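Local coordinates for alpha-ketoglutarate-dependent 2,4-dichlorophenoxyacetate dioxygenase (Bradyrhizobium diazoefficiens, PDB 5BKE), which probably acts as a metal- and 2-oxoglutarate-dependent dioxygenase that starts the breakdown of aryloxyalkanoate herbicides such as 2,4-dichlorophenoxyacetate, at residues H11-V16 with V42-D47; Q48-E53 with S131-N136; Q54-A59 with R278-A283. All coordinates share one frame; numbering follows the deposited sequence.

Interaction 1 of 3, residues H11-V16 with V42-D47; sequences HFVGQV and VLVFHD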
loop_
_atom_site.group_PDB
_atom_site.type_symbol
_atom_site.label_atom_id
_atom_site.label_comp_id
_atom_site.label_asym_id
_atom_site.label_seq_id
_atom_site.Cartn_x
_atom_site.Cartn_y
_atom_site.Cartn_z
ATOM N N HIS C 11 19.613 9.063 -15.698
ATOM C CA HIS C 11 19.431 7.623 -15.942
ATOM C C HIS C 11 20.692 6.790 -16.062
ATOM O O HIS C 11 20.647 5.581 -15.827
ATOM C CB HIS C 11 18.611 7.405 -17.208
ATOM C CG HIS C 11 17.163 7.735 -17.056
ATOM N ND1 HIS C 11 16.626 8.932 -17.473
ATOM C CD2 HIS C 11 16.136 7.020 -16.546
ATOM C CE1 HIS C 11 15.329 8.939 -17.234
ATOM N NE2 HIS C 11 15.006 7.789 -16.671
ATOM N N PHE C 12 21.797 7.428 -16.452
ATOM C CA PHE C 12 23.027 6.725 -16.859
ATOM C C PHE C 12 24.224 7.683 -16.929
ATOM O O PHE C 12 24.084 8.872 -16.576
ATOM C CB PHE C 12 22.797 5.940 -18.181
ATOM C CG PHE C 12 22.737 6.790 -19.442
ATOM C CD1 PHE C 12 21.999 7.982 -19.510
ATOM C CD2 PHE C 12 23.395 6.355 -20.597
ATOM C CE1 PHE C 12 21.952 8.733 -20.687
ATOM C CE2 PHE C 12 23.354 7.093 -21.774
ATOM C CZ PHE C 12 22.628 8.283 -21.823
ATOM N N VAL C 13 25.378 7.164 -17.375
ATOM C CA VAL C 13 26.655 7.911 -17.567
ATOM C C VAL C 13 27.399 8.138 -16.258
ATOM O O VAL C 13 26.899 8.826 -15.350
ATOM C CB VAL C 13 26.518 9.257 -18.359
ATOM C CG1 VAL C 13 27.880 9.864 -18.682
ATOM C CG2 VAL C 13 25.719 9.078 -19.639
ATOM N N GLY C 14 28.593 7.553 -16.165
ATOM C CA GLY C 14 29.486 7.788 -15.038
ATOM C C GLY C 14 30.799 8.452 -15.409
ATOM O O GLY C 14 31.397 8.154 -16.453
ATOM N N GLN C 15 31.250 9.358 -14.546
ATOM C CA GLN C 15 32.568 9.975 -14.678
ATOM C C GLN C 15 33.528 9.238 -13.769
ATOM O O GLN C 15 33.265 9.079 -12.570
ATOM C CB GLN C 15 32.526 11.466 -14.333
ATOM C CG GLN C 15 33.856 12.187 -14.511
ATOM C CD GLN C 15 33.729 13.693 -14.382
ATOM O OE1 GLN C 15 33.096 14.353 -15.212
ATOM N NE2 GLN C 15 34.345 14.246 -13.349
ATOM N N VAL C 16 34.637 8.783 -14.345
ATOM C CA VAL C 16 35.608 7.978 -13.605
ATOM C C VAL C 16 36.876 8.771 -13.307
ATOM O O VAL C 16 37.427 9.427 -14.188
ATOM C CB VAL C 16 35.969 6.678 -14.358
ATOM C CG1 VAL C 16 36.799 5.765 -13.474
ATOM C CG2 VAL C 16 34.715 5.951 -14.820
ATOM N N VAL C 42 27.840 4.260 -20.254
ATOM C CA VAL C 42 28.799 5.217 -20.810
ATOM C C VAL C 42 29.706 5.690 -19.669
ATOM O O VAL C 42 29.231 6.025 -18.571
ATOM C CB VAL C 42 28.118 6.445 -21.490
ATOM C CG1 VAL C 42 29.146 7.382 -22.111
ATOM C CG2 VAL C 42 27.125 6.038 -22.561
ATOM N N LEU C 43 31.009 5.706 -19.934
ATOM C CA LEU C 43 31.989 6.160 -18.965
ATOM C C LEU C 43 32.855 7.261 -19.557
ATOM O O LEU C 43 33.251 7.190 -20.720
ATOM C CB LEU C 43 32.840 4.994 -18.443
ATOM C CG LEU C 43 32.170 3.894 -17.606
ATOM C CD1 LEU C 43 33.223 2.884 -17.157
ATOM C CD2 LEU C 43 31.378 4.440 -16.406
ATOM N N VAL C 44 33.129 8.281 -18.741
ATOM C CA VAL C 44 33.871 9.477 -19.144
ATOM C C VAL C 44 35.140 9.539 -18.301
ATOM O O VAL C 44 35.077 9.511 -17.075
ATOM C CB VAL C 44 33.018 10.761 -18.942
ATOM C CG1 VAL C 44 33.818 12.031 -19.253
ATOM C CG2 VAL C 44 31.750 10.710 -19.788
ATOM N N PHE C 45 36.292 9.579 -18.963
ATOM C CA PHE C 45 37.579 9.722 -18.289
ATOM C C PHE C 45 38.151 11.031 -18.800
ATOM O O PHE C 45 38.193 11.251 -20.010
ATOM C CB PHE C 45 38.552 8.588 -18.658
ATOM C CG PHE C 45 38.138 7.210 -18.186
ATOM C CD1 PHE C 45 37.145 6.480 -18.858
ATOM C CD2 PHE C 45 38.796 6.606 -17.110
ATOM C CE1 PHE C 45 36.790 5.203 -18.435
ATOM C CE2 PHE C 45 38.442 5.326 -16.683
ATOM C CZ PHE C 45 37.433 4.627 -17.345
ATOM N N HIS C 46 38.596 11.892 -17.893
ATOM C CA HIS C 46 39.272 13.135 -18.286
ATOM C C HIS C 46 40.799 12.969 -18.233
ATOM O O HIS C 46 41.308 12.111 -17.511
ATOM C CB HIS C 46 38.805 14.321 -17.411
ATOM C CG HIS C 46 37.345 14.635 -17.545
ATOM N ND1 HIS C 46 36.780 15.063 -18.727
ATOM C CD2 HIS C 46 36.334 14.582 -16.646
ATOM C CE1 HIS C 46 35.485 15.263 -18.550
ATOM N NE2 HIS C 46 35.190 14.982 -17.294
ATOM N N ASP C 47 41.513 13.796 -19.004
ATOM C CA ASP C 47 42.988 13.863 -18.965
ATOM C C ASP C 47 43.641 12.489 -19.139
ATOM O O ASP C 47 44.378 12.012 -18.271
ATOM C CB ASP C 47 43.481 14.550 -17.672
ATOM C CG ASP C 47 42.779 15.871 -17.405
ATOM O OD1 ASP C 47 43.011 16.835 -18.172
ATOM O OD2 ASP C 47 41.990 15.944 -16.427
#
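Gly-14 and Val-44 are tied together by their backbones where a beta-alpha-beta crossover closes: strand 14-17 leads through a loop to helix 27-40, and strand 42-45 returns parallel to the first strand, beside it in the large mixed sheet of this jelly-roll enzyme. Gly-14 spans two partners, its N bonding Val-42 O at 2.9 Å and its O accepting from Val-44 N, and Val-16 N then donates to Val-44 O. This stagger is the pattern of parallel strands. Lacking a side chain, Gly-14 leaves room for Leu-43 CD2, which comes to 3.7 Å from Gly-14 O.

Val-16 lies on the same face of the sheet as Leu-43 and Phe-45. Its CB lies over the face of the Phe-45 ring, 3.9 Å from the centroid, in a CH-pi contact. CG1 reaches Phe-45 CE2 at 3.6 Å, while CG2 touches both Phe-45 CZ and Leu-43 CD2. Branching at CB lets one small residue meet a flat ring and a leucine together, which suits a buried strand.

Val-13 CG2 sits over the centre of the Phe-12 ring and also touches Val-42 CB at 4.0 Å.

On the sheet face that carries Val-44, the contact turns polar. Gln-15 has CG anti to the backbone N (chi1 -177°) and an extended chain beyond, a length that carries its amide to His-46, whose ND1 is bonded to Asp-253. An alanine in place of Gln-15 would probably leave His-46 NE2 without this acceptor and the imidazole less restrained on that side. The bond itself is weak: His-46 NE2 donates to Gln-15 OE1 over 3.0 Å, bent to 142° at the hydrogen, with the oxygen in the ring plane and the amide turned 83° from it.

Interaction 2 of 3, residues Q48-E53 with S131-N136; sequences QDITDE and SARVVN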
loop_
_atom_site.group_PDB
_atom_site.type_symbol
_atom_site.label_atom_id
_atom_site.label_comp_id
_atom_site.label_asym_id
_atom_site.label_seq_id
_atom_site.Cartn_x
_atom_site.Cartn_y
_atom_site.Cartn_z
ATOM N N GLN C 48 43.333 11.842 -20.257
ATOM C CA GLN C 48 43.940 10.556 -20.577
ATOM C C GLN C 48 44.765 10.700 -21.848
ATOM O O GLN C 48 44.312 10.354 -22.942
ATOM C CB GLN C 48 42.883 9.450 -20.673
ATOM C CG GLN C 48 42.074 9.222 -19.399
ATOM C CD GLN C 48 42.892 8.779 -18.193
ATOM O OE1 GLN C 48 43.948 8.161 -18.324
ATOM N NE2 GLN C 48 42.393 9.094 -16.998
ATOM N N ASP C 49 45.964 11.256 -21.674
ATOM C CA ASP C 49 46.907 11.536 -22.757
ATOM C C ASP C 49 47.589 10.229 -23.144
ATOM O O ASP C 49 48.681 9.898 -22.660
ATOM C CB ASP C 49 47.928 12.592 -22.304
ATOM C CG ASP C 49 48.868 13.052 -23.420
ATOM O OD1 ASP C 49 48.741 12.618 -24.586
ATOM O OD2 ASP C 49 49.753 13.878 -23.109
ATOM N N ILE C 50 46.926 9.489 -24.020
ATOM C CA ILE C 50 47.316 8.109 -24.318
ATOM C C ILE C 50 47.770 7.953 -25.778
ATOM O O ILE C 50 47.370 8.738 -26.644
ATOM C CB ILE C 50 46.168 7.124 -23.978
ATOM C CG1 ILE C 50 44.863 7.549 -24.693
ATOM C CG2 ILE C 50 46.009 7.002 -22.456
ATOM C CD1 ILE C 50 43.688 6.619 -24.497
ATOM N N THR C 51 48.624 6.962 -26.024
ATOM C CA THR C 51 48.983 6.538 -27.385
ATOM C C THR C 51 47.915 5.575 -27.923
ATOM O O THR C 51 47.109 5.049 -27.159
ATOM C CB THR C 51 50.354 5.829 -27.424
ATOM O OG1 THR C 51 50.291 4.636 -26.638
ATOM C CG2 THR C 51 51.474 6.732 -26.890
ATOM N N ASP C 52 47.916 5.348 -29.231
ATOM C CA ASP C 52 47.035 4.366 -29.862
ATOM C C ASP C 52 47.179 2.985 -29.234
ATOM O O ASP C 52 46.182 2.332 -28.934
ATOM C CB ASP C 52 47.320 4.283 -31.365
ATOM C CG ASP C 52 46.778 5.471 -32.137
ATOM O OD1 ASP C 52 46.352 6.479 -31.514
ATOM O OD2 ASP C 52 46.774 5.402 -33.381
ATOM N N GLU C 53 48.418 2.567 -29.006
ATOM C CA GLU C 53 48.704 1.292 -28.357
ATOM C C GLU C 53 48.202 1.211 -26.909
ATOM O O GLU C 53 47.638 0.182 -26.508
ATOM C CB GLU C 53 50.195 0.958 -28.448
ATOM C CG GLU C 53 50.638 0.607 -29.870
ATOM C CD GLU C 53 52.111 0.221 -29.997
ATOM O OE1 GLU C 53 52.948 0.658 -29.170
ATOM O OE2 GLU C 53 52.436 -0.527 -30.949
ATOM N N SER C 131 38.957 8.444 -28.039
ATOM C CA SER C 131 39.980 9.339 -27.509
ATOM C C SER C 131 40.064 10.617 -28.345
ATOM O O SER C 131 40.086 10.562 -29.578
ATOM C CB SER C 131 41.316 8.607 -27.467
ATOM O OG SER C 131 42.393 9.463 -27.168
ATOM N N ALA C 132 40.069 11.764 -27.659
ATOM C CA ALA C 132 40.142 13.087 -28.300
ATOM C C ALA C 132 41.595 13.562 -28.404
ATOM O O ALA C 132 42.216 13.934 -27.400
ATOM C CB ALA C 132 39.295 14.098 -27.533
ATOM N N ARG C 133 42.134 13.537 -29.619
ATOM C CA ARG C 133 43.548 13.855 -29.840
ATOM C C ARG C 133 43.740 15.298 -30.280
ATOM O O ARG C 133 44.669 15.964 -29.817
ATOM C CB ARG C 133 44.187 12.874 -30.830
ATOM C CG ARG C 133 44.022 11.406 -30.455
ATOM C CD ARG C 133 44.673 11.047 -29.123
ATOM N NE ARG C 133 44.595 9.608 -28.878
ATOM C CZ ARG C 133 45.467 8.710 -29.341
ATOM N NH1 ARG C 133 45.290 7.422 -29.072
ATOM N NH2 ARG C 133 46.510 9.095 -30.081
ATOM N N VAL C 134 42.864 15.763 -31.172
ATOM C CA VAL C 134 42.728 17.185 -31.516
ATOM C C VAL C 134 41.236 17.528 -31.474
ATOM O O VAL C 134 40.431 16.921 -32.191
ATOM C CB VAL C 134 43.339 17.550 -32.907
ATOM C CG1 VAL C 134 43.173 19.041 -33.209
ATOM C CG2 VAL C 134 44.817 17.159 -32.996
ATOM N N VAL C 135 40.878 18.501 -30.633
ATOM C CA VAL C 135 39.478 18.899 -30.428
ATOM C C VAL C 135 39.105 19.978 -31.425
ATOM O O VAL C 135 39.782 21.002 -31.519
ATOM C CB VAL C 135 39.207 19.379 -28.966
ATOM C CG1 VAL C 135 37.828 20.032 -28.818
ATOM C CG2 VAL C 135 39.347 18.224 -27.988
ATOM N N ASN C 136 38.036 19.731 -32.175
ATOM C CA ASN C 136 37.424 20.737 -33.014
ATOM C C ASN C 136 36.606 21.680 -32.108
ATOM O O ASN C 136 35.654 21.235 -31.460
ATOM C CB ASN C 136 36.544 20.067 -34.075
ATOM C CG ASN C 136 36.031 21.037 -35.131
ATOM O OD1 ASN C 136 35.605 22.157 -34.830
ATOM N ND2 ASN C 136 36.032 20.587 -36.382
HETATM O O HOH W 1 42.082 10.165 -24.512
#
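Asp-52, in the first turn of helix 52-59, meets Arg-133 at the corner where the chain leaves strand 127-132, through a salt bridge of 2.8 Å from Arg-133 NH1 to Asp-52 OD1. As a hydrogen bond it is weak, with an angle of 123° at the hydrogen; the carboxylate oxygen approaches obliquely from outside the guanidinium plane, and the planes of the two groups stand 59° apart.

On the side of the guanidinium opposite Asp-52 OD1, Ile-50 O lies 3.3 Å from the plane, over its centre, which probably lets the carbonyl's partial negative charge stabilise the cation without a hydrogen bond. Arg-133 belongs to a classic beta bulge, sharing Asp-276 with Val-134, and Thr-51 is the N-cap of the helix. Ser-131 helps to set the rotation of the guanidinium: its small hydroxyl OG accepts from Arg-133 NE at 2.8 Å, almost in the guanidinium plane. Apolar Ile-50 CG1 packs 4.0 Å from the same OG. A water links Ser-131 OG to Gln-48 O, joining strand and loop. Asp-52 OD1 has a second salt bridge to Arg-278, and its OD2 is bonded to Ser-83.

Interaction 3 of 3, residues Q54-A59 with R278-A283; sequences QQMAFA and RRATVA. With OGA (N-oxalylglycine), chain O.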
loop_
_atom_site.group_PDB
_atom_site.type_symbol
_atom_site.label_atom_id
_atom_site.label_comp_id
_atom_site.label_asym_id
_atom_site.label_seq_id
_atom_site.Cartn_x
_atom_site.Cartn_y
_atom_site.Cartn_z
ATOM N N GLN C 54 48.398 2.282 -26.135
ATOM C CA GLN C 54 47.939 2.313 -24.740
ATOM C C GLN C 54 46.404 2.227 -24.674
ATOM O O GLN C 54 45.858 1.525 -23.819
ATOM C CB GLN C 54 48.468 3.548 -24.001
ATOM C CG GLN C 54 49.937 3.470 -23.598
ATOM C CD GLN C 54 50.560 4.841 -23.315
ATOM O OE1 GLN C 54 49.966 5.885 -23.601
ATOM N NE2 GLN C 54 51.765 4.838 -22.764
ATOM N N GLN C 55 45.741 2.912 -25.605
ATOM C CA GLN C 55 44.284 2.909 -25.731
ATOM C C GLN C 55 43.729 1.518 -26.030
ATOM O O GLN C 55 42.739 1.100 -25.415
ATOM C CB GLN C 55 43.843 3.904 -26.813
ATOM C CG GLN C 55 42.337 4.091 -26.966
ATOM C CD GLN C 55 41.979 5.122 -28.020
ATOM O OE1 GLN C 55 42.783 6.001 -28.341
ATOM N NE2 GLN C 55 40.764 5.031 -28.558
ATOM N N MET C 56 44.364 0.815 -26.972
ATOM C CA MET C 56 43.920 -0.514 -27.372
ATOM C C MET C 56 44.175 -1.530 -26.259
ATOM O O MET C 56 43.319 -2.386 -25.991
ATOM C CB MET C 56 44.558 -0.932 -28.707
ATOM C CG MET C 56 44.221 -2.344 -29.180
ATOM S SD MET C 56 42.455 -2.632 -29.447
ATOM C CE MET C 56 42.168 -1.744 -30.980
ATOM N N ALA C 57 45.332 -1.424 -25.604
ATOM C CA ALA C 57 45.646 -2.264 -24.443
ATOM C C ALA C 57 44.580 -2.147 -23.333
ATOM O O ALA C 57 44.216 -3.154 -22.706
ATOM C CB ALA C 57 47.040 -1.958 -23.899
ATOM N N PHE C 58 44.087 -0.923 -23.115
ATOM C CA PHE C 58 43.004 -0.673 -22.172
ATOM C C PHE C 58 41.753 -1.423 -22.629
ATOM O O PHE C 58 41.168 -2.166 -21.850
ATOM C CB PHE C 58 42.739 0.843 -22.006
ATOM C CG PHE C 58 41.514 1.177 -21.149
ATOM C CD1 PHE C 58 41.347 0.642 -19.864
ATOM C CD2 PHE C 58 40.544 2.053 -21.623
ATOM C CE1 PHE C 58 40.219 0.957 -19.097
ATOM C CE2 PHE C 58 39.419 2.377 -20.855
ATOM C CZ PHE C 58 39.260 1.827 -19.592
ATOM N N ALA C 59 41.378 -1.245 -23.894
ATOM C CA ALA C 59 40.204 -1.905 -24.478
ATOM C C ALA C 59 40.262 -3.428 -24.400
ATOM O O ALA C 59 39.235 -4.069 -24.205
ATOM C CB ALA C 59 40.000 -1.457 -25.915
ATOM N N ARG C 278 39.919 9.110 -32.346
ATOM C CA ARG C 278 40.374 7.736 -32.594
ATOM C C ARG C 278 39.663 6.748 -31.663
ATOM O O ARG C 278 39.563 6.984 -30.460
ATOM C CB ARG C 278 41.890 7.639 -32.422
ATOM C CG ARG C 278 42.669 8.729 -33.145
ATOM C CD ARG C 278 44.166 8.523 -33.055
ATOM N NE ARG C 278 44.869 9.639 -33.672
ATOM C CZ ARG C 278 46.193 9.786 -33.725
ATOM N NH1 ARG C 278 47.016 8.884 -33.191
ATOM N NH2 ARG C 278 46.699 10.861 -34.320
ATOM N N ARG C 279 39.185 5.647 -32.239
ATOM C CA ARG C 279 38.335 4.663 -31.553
ATOM C C ARG C 279 38.993 3.278 -31.456
ATOM O O ARG C 279 39.557 2.794 -32.429
ATOM C CB ARG C 279 36.974 4.549 -32.275
ATOM C CG ARG C 279 35.892 3.789 -31.509
ATOM C CD ARG C 279 34.592 3.693 -32.296
ATOM N NE ARG C 279 34.539 2.483 -33.111
ATOM C CZ ARG C 279 33.678 2.246 -34.105
ATOM N NH1 ARG C 279 32.759 3.137 -34.461
ATOM N NH2 ARG C 279 33.742 1.091 -34.759
ATOM N N ALA C 280 38.932 2.661 -30.281
ATOM C CA ALA C 280 39.172 1.221 -30.159
ATOM C C ALA C 280 37.819 0.523 -30.037
ATOM O O ALA C 280 36.906 1.026 -29.354
ATOM C CB ALA C 280 40.056 0.904 -28.966
ATOM N N THR C 281 37.685 -0.617 -30.707
ATOM C CA THR C 281 36.429 -1.379 -30.694
ATOM C C THR C 281 36.643 -2.810 -30.206
ATOM O O THR C 281 37.504 -3.533 -30.719
ATOM C CB THR C 281 35.726 -1.360 -32.063
ATOM O OG1 THR C 281 35.778 -0.033 -32.596
ATOM C CG2 THR C 281 34.264 -1.751 -31.919
ATOM N N VAL C 282 35.864 -3.187 -29.198
ATOM C CA VAL C 282 35.893 -4.535 -28.644
ATOM C C VAL C 282 34.785 -5.327 -29.313
ATOM O O VAL C 282 33.616 -4.913 -29.278
ATOM C CB VAL C 282 35.683 -4.539 -27.118
ATOM C CG1 VAL C 282 35.747 -5.960 -26.556
ATOM C CG2 VAL C 282 36.707 -3.646 -26.437
ATOM N N ALA C 283 35.159 -6.457 -29.922
ATOM C CA ALA C 283 34.218 -7.338 -30.621
ATOM C C ALA C 283 33.113 -7.810 -29.691
ATOM O O ALA C 283 33.351 -8.013 -28.506
ATOM C CB ALA C 283 34.955 -8.547 -31.201
HETATM C C1 OGA O . 32.291 6.520 -33.254
HETATM C C2 OGA O . 31.467 7.698 -33.414
HETATM C C4 OGA O . 31.340 10.142 -33.173
HETATM C C5 OGA O . 32.361 11.220 -32.934
HETATM O O1 OGA O . 31.710 5.407 -33.263
HETATM O O2 OGA O . 33.519 6.668 -33.072
HETATM O "O2'" OGA O . 30.364 7.567 -33.937
HETATM O O3 OGA O . 33.349 11.250 -33.705
HETATM N N1 OGA O . 31.950 8.841 -32.947
HETATM O O4 OGA O . 32.189 12.016 -31.983
#
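Gln-55, Met-56 and Ala-59 of helix 52-59 lie against strand 276-281, the last strand of the chain and a member of the large mixed sheet, in a buried helix-on-sheet contact whose axes approach to 8.3 Å. Small residues permit this closeness. Ala-280 points its CB at the helix, where it meets Ala-59 CB at 3.9 Å and, equally near, the terminal methyl CE of Met-56. The unbranched, flexible methionine bends at chi2 and chi3, and so its end reaches the alanine although its CB is not aimed there. Further along, Val-282 CG2 packs on Ala-59 CB and comes 3.4 Å from Ala-59 O.

Gln-55 is the polar link. Its CG stands anti to the backbone N (chi1 -175°), and the extended chain carries the amide to the strand, where NE2 donates to Arg-278 O at 3.0 Å. The bond is nearly straight at the hydrogen, 169°, yet the donor sits well above the carbonyl plane. The other end of the amide, OE1, accepts from Arg-133 NH1, so a buried glutamine serves both as donor and as acceptor.

Strand alternation puts Arg-279 and Thr-281 on the face away from the helix. Arg-279 presents NE and NH2 side-on to Thr-281 OG1, the NE bond being 2.9 Å, which helps to fix the rotation of the guanidinium. Its remaining terminal nitrogen, NH1, donates at 2.8 Å to O1 of N-oxalylglycine, near the guanidinium plane. Arg-275 and Thr-142 also bond this inert analogue of 2-oxoglutarate. The manganese ion nearby is held by His-115, Asp-117 and His-264, the two-histidine, one-carboxylate facial triad typical of 2-oxoglutarate-dependent dioxygenases of the jelly-roll fold.

How the interactions relate
All three interactions reach the same mixed sheet at different points. Interactions 1 and 3 are buried, with mainly apolar side chains meeting across them, one joining parallel neighbour strands by backbone bonds, the other laying a helix on the sheet; Phe-45 CZ and Phe-58 CZ, 4.0 Å apart, bring them into touch. Interaction 2 is only partly buried and relies on charge and water, as befits the start of a helix and a strand corner. Interactions 2 and 3 share helix 52-59 and the adjacent strands 127-132 and 276-281, which Ser-131 N probably links to Arg-278 O by a hydrogen bond. Of the three, only interaction 3 contains a residue of the N-oxalylglycine pocket.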